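Local coordinates for eukaryotic Translation Initiation 4E (Schistosoma mansoni, PDB 3HXI), which binds the 7-methylguanosine cap of mRNA, as a translation initiation factor that is also bound by the inhibitor 4E-BP, at residues Q120-V125 against W138-N143. Numbering follows the deposited sequence.
Sequences QICGAV and WLTSDN. With GTG (7-methyl-guanosine-5'-triphosphate-5'-guanosine), chain C.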
loop_
_atom_site.group_PDB
_atom_site.type_symbol
_atom_site.label_atom_id
_atom_site.label_comp_id
_atom_site.label_asym_id
_atom_site.label_seq_id
_atom_site.Cartn_x
_atom_site.Cartn_y
_atom_site.Cartn_z
ATOM N N GLN A 120 10.830 -0.008 -7.195
ATOM C CA GLN A 120 10.796 0.813 -5.981
ATOM C C GLN A 120 9.742 0.309 -5.011
ATOM O O GLN A 120 9.828 0.561 -3.802
ATOM C CB GLN A 120 10.497 2.285 -6.311
ATOM C CG GLN A 120 11.680 3.119 -6.729
ATOM C CD GLN A 120 12.759 3.144 -5.661
ATOM O OE1 GLN A 120 12.545 3.626 -4.532
ATOM N NE2 GLN A 120 13.908 2.600 -6.001
ATOM N N ILE A 121 8.745 -0.401 -5.537
ATOM C CA ILE A 121 7.549 -0.722 -4.742
ATOM C C ILE A 121 7.826 -1.799 -3.700
ATOM O O ILE A 121 8.328 -2.890 -4.029
ATOM C CB ILE A 121 6.331 -1.141 -5.638
ATOM C CG1 ILE A 121 5.926 -0.012 -6.606
ATOM C CG2 ILE A 121 5.137 -1.622 -4.761
ATOM C CD1 ILE A 121 5.430 1.295 -5.970
ATOM N N CYS A 122 7.480 -1.493 -2.453
ATOM C CA CYS A 122 7.523 -2.485 -1.385
ATOM C C CYS A 122 6.132 -2.987 -1.035
ATOM O O CYS A 122 5.893 -4.191 -1.003
ATOM C CB CYS A 122 8.178 -1.900 -0.140
ATOM S SG CYS A 122 9.912 -1.483 -0.407
ATOM N N GLY A 123 5.209 -2.068 -0.772
ATOM C CA GLY A 123 3.861 -2.477 -0.376
ATOM C C GLY A 123 2.907 -1.323 -0.128
ATOM O O GLY A 123 3.276 -0.157 -0.315
ATOM N N ALA A 124 1.689 -1.658 0.284
ATOM C CA ALA A 124 0.631 -0.682 0.552
ATOM C C ALA A 124 0.012 -0.937 1.936
ATOM O O ALA A 124 0.036 -2.070 2.445
ATOM C CB ALA A 124 -0.439 -0.737 -0.531
ATOM N N VAL A 125 -0.534 0.112 2.531
ATOM C CA VAL A 125 -1.067 0.053 3.900
ATOM C C VAL A 125 -2.364 0.860 3.973
ATOM O O VAL A 125 -2.405 1.996 3.509
ATOM C CB VAL A 125 -0.077 0.656 4.924
ATOM C CG1 VAL A 125 -0.549 0.403 6.382
ATOM C CG2 VAL A 125 1.344 0.113 4.727
ATOM N N TRP A 138 4.634 2.162 0.410
ATOM C CA TRP A 138 6.010 2.126 0.887
ATOM C C TRP A 138 6.939 1.811 -0.279
ATOM O O TRP A 138 6.663 0.882 -1.057
ATOM C CB TRP A 138 6.114 1.012 1.926
ATOM C CG TRP A 138 5.515 1.346 3.274
ATOM C CD1 TRP A 138 4.430 2.152 3.545
ATOM C CD2 TRP A 138 5.973 0.853 4.532
ATOM N NE1 TRP A 138 4.192 2.174 4.909
ATOM C CE2 TRP A 138 5.134 1.396 5.533
ATOM C CE3 TRP A 138 7.016 -0.014 4.911
ATOM C CZ2 TRP A 138 5.320 1.122 6.899
ATOM C CZ3 TRP A 138 7.201 -0.282 6.256
ATOM C CH2 TRP A 138 6.340 0.270 7.239
ATOM N N LEU A 139 8.018 2.590 -0.373
ATOM C CA LEU A 139 8.998 2.555 -1.456
ATOM C C LEU A 139 10.356 2.199 -0.875
ATOM O O LEU A 139 10.627 2.486 0.291
ATOM C CB LEU A 139 9.097 3.935 -2.119
ATOM C CG LEU A 139 7.869 4.473 -2.866
ATOM C CD1 LEU A 139 8.270 5.623 -3.793
ATOM C CD2 LEU A 139 7.229 3.375 -3.705
ATOM N N THR A 140 11.223 1.604 -1.682
ATOM C CA THR A 140 12.481 1.065 -1.147
ATOM C C THR A 140 13.586 2.103 -0.879
ATOM O O THR A 140 14.501 1.840 -0.086
ATOM C CB THR A 140 13.019 -0.072 -2.033
ATOM O OG1 THR A 140 14.041 -0.788 -1.327
ATOM C CG2 THR A 140 13.576 0.479 -3.328
ATOM N N SER A 141 13.521 3.242 -1.565
ATOM C CA SER A 141 14.470 4.338 -1.341
ATOM C C SER A 141 13.754 5.607 -0.886
ATOM O O SER A 141 12.525 5.674 -0.926
ATOM C CB SER A 141 15.265 4.622 -2.614
ATOM O OG SER A 141 14.499 5.435 -3.485
ATOM N N ASP A 142 14.525 6.610 -0.462
ATOM C CA ASP A 142 13.953 7.919 -0.099
ATOM C C ASP A 142 14.559 9.039 -0.927
ATOM O O ASP A 142 14.273 10.211 -0.700
ATOM C CB ASP A 142 14.121 8.206 1.405
ATOM C CG ASP A 142 15.594 8.319 1.833
ATOM O OD1 ASP A 142 15.892 8.054 3.013
ATOM O OD2 ASP A 142 16.448 8.649 0.987
ATOM N N ASN A 143 15.370 8.674 -1.912
ATOM C CA ASN A 143 16.192 9.656 -2.619
ATOM C C ASN A 143 16.312 9.442 -4.127
ATOM O O ASN A 143 17.063 10.155 -4.792
ATOM C CB ASN A 143 17.572 9.765 -1.949
ATOM C CG ASN A 143 18.408 8.494 -2.079
ATOM O OD1 ASN A 143 17.997 7.488 -2.699
ATOM N ND2 ASN A 143 19.614 8.542 -1.511
HETATM P PA GTG C . 0.890 4.268 13.204
HETATM O O1A GTG C . -0.178 3.253 13.513
HETATM O O2A GTG C . 1.444 4.442 11.806
HETATM O O3A GTG C . 0.519 5.734 13.741
HETATM P PB GTG C . -0.871 6.302 14.267
HETATM O O1B GTG C . -1.975 6.068 13.267
HETATM O O2B GTG C . -0.569 7.723 14.733
HETATM O O3B GTG C . -1.069 5.414 15.592
HETATM N N9A GTG C . 5.200 1.274 14.293
HETATM C C8A GTG C . 4.583 1.553 13.140
HETATM N N7A GTG C . 5.256 0.953 12.132
HETATM C C7X GTG C . 4.854 1.042 10.707
HETATM C C5A GTG C . 6.291 0.305 12.673
HETATM C C6A GTG C . 7.302 -0.472 12.096
HETATM O O6A GTG C . 7.379 -0.687 10.864
HETATM N N1A GTG C . 8.246 -0.993 12.919
HETATM C C2A GTG C . 8.177 -0.777 14.271
HETATM N N2A GTG C . 9.096 -1.289 15.109
HETATM N N3A GTG C . 7.194 -0.030 14.822
HETATM C C4A GTG C . 6.248 0.504 14.031
HETATM O O5D GTG C . 2.131 3.884 14.109
HETATM C C5D GTG C . 1.959 3.809 15.521
HETATM C C4D GTG C . 3.237 3.304 16.152
HETATM O O4D GTG C . 3.436 1.955 15.753
HETATM C C3D GTG C . 4.481 4.044 15.704
HETATM O O3D GTG C . 4.656 5.257 16.434
HETATM C C2D GTG C . 5.556 3.022 15.984
HETATM O O2D GTG C . 5.899 3.045 17.378
HETATM C C1D GTG C . 4.840 1.715 15.663
HETATM P PG GTG C . -2.376 5.334 16.523
HETATM O O1G GTG C . -3.624 5.784 15.832
HETATM O O2G GTG C . -2.021 5.912 17.882
HETATM O O5E GTG C . -2.453 3.739 16.710
HETATM C C5E GTG C . -2.880 2.910 15.630
HETATM C C4E GTG C . -2.959 1.469 16.089
HETATM O O4E GTG C . -1.647 1.028 16.451
HETATM C C3E GTG C . -3.811 1.287 17.332
HETATM O O3E GTG C . -4.335 -0.050 17.289
HETATM C C2E GTG C . -2.822 1.370 18.486
HETATM O O2E GTG C . -3.269 0.672 19.660
HETATM C C1E GTG C . -1.616 0.692 17.852
HETATM N N9B GTG C . -0.279 1.081 18.343
HETATM C C8B GTG C . 0.040 2.480 18.175
HETATM N N7B GTG C . 1.404 2.516 18.695
HETATM C C5B GTG C . 1.762 1.246 19.054
HETATM C C6B GTG C . 2.992 0.665 19.619
HETATM O O6B GTG C . 3.961 1.440 19.841
HETATM N N1B GTG C . 3.006 -0.672 19.887
HETATM C C2B GTG C . 1.920 -1.480 19.629
HETATM N N2B GTG C . 1.954 -2.810 19.893
HETATM N N3B GTG C . 0.763 -1.006 19.106
HETATM C C4B GTG C . 0.657 0.304 18.805
#
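Val125 meets the indole of Trp138 obliquely, its CG2 lying 3.5 Å from NE1, so that one branch of the valine packs against the pyrrole part of the ring. Along the benzo edge, in the ring plane, lies the N7-methyl group of the bound cap analogue, with CZ2 3.8 Å from C7X. Outside these segments, Phe67 meets the same ring edge-to-face and Trp75 meets it with nearly parallel planes. The backbone of the hairpin illustrates how an antiparallel pair of strands absorbs an extra residue. In this classic beta bulge, Cys122 and Gly123 both face Trp138, whose O takes a bond of 2.9 Å from Cys122 N and a weak one from Gly123 N; Trp138 N returns a bond to Gly123 O. The sheet face that carries the indole differs from the one where Ile121 CD1 touches Leu139 CD2 at 3.6 Å. Beyond the paired strands, Thr140 N bonds to Gln120 O in the carbonyl plane. A bend at chi2 (-59°) turns Gln120 CD, and with it the flat amide, toward Ser141, from which OE1 accepts twice, on opposite faces of its plane: N at 3.1 Å, tilted from that plane, and OG at 2.9 Å, well above it. Thr140 CG2 packs against the same amide, 3.4 Å from NE2, while Thr140 OG1 bonds to the backbone of Lys79. Chemically, the contact divides into two regions: one valine methyl and a bulged backbone border the tryptophan whose edge meets the cap methyl, whereas at the other end a buried glutamine oxygen obtains two donors from one serine, which should fix its amide's rotation and tie the loop that follows strand 134-139 to the residue just before strand 121-127.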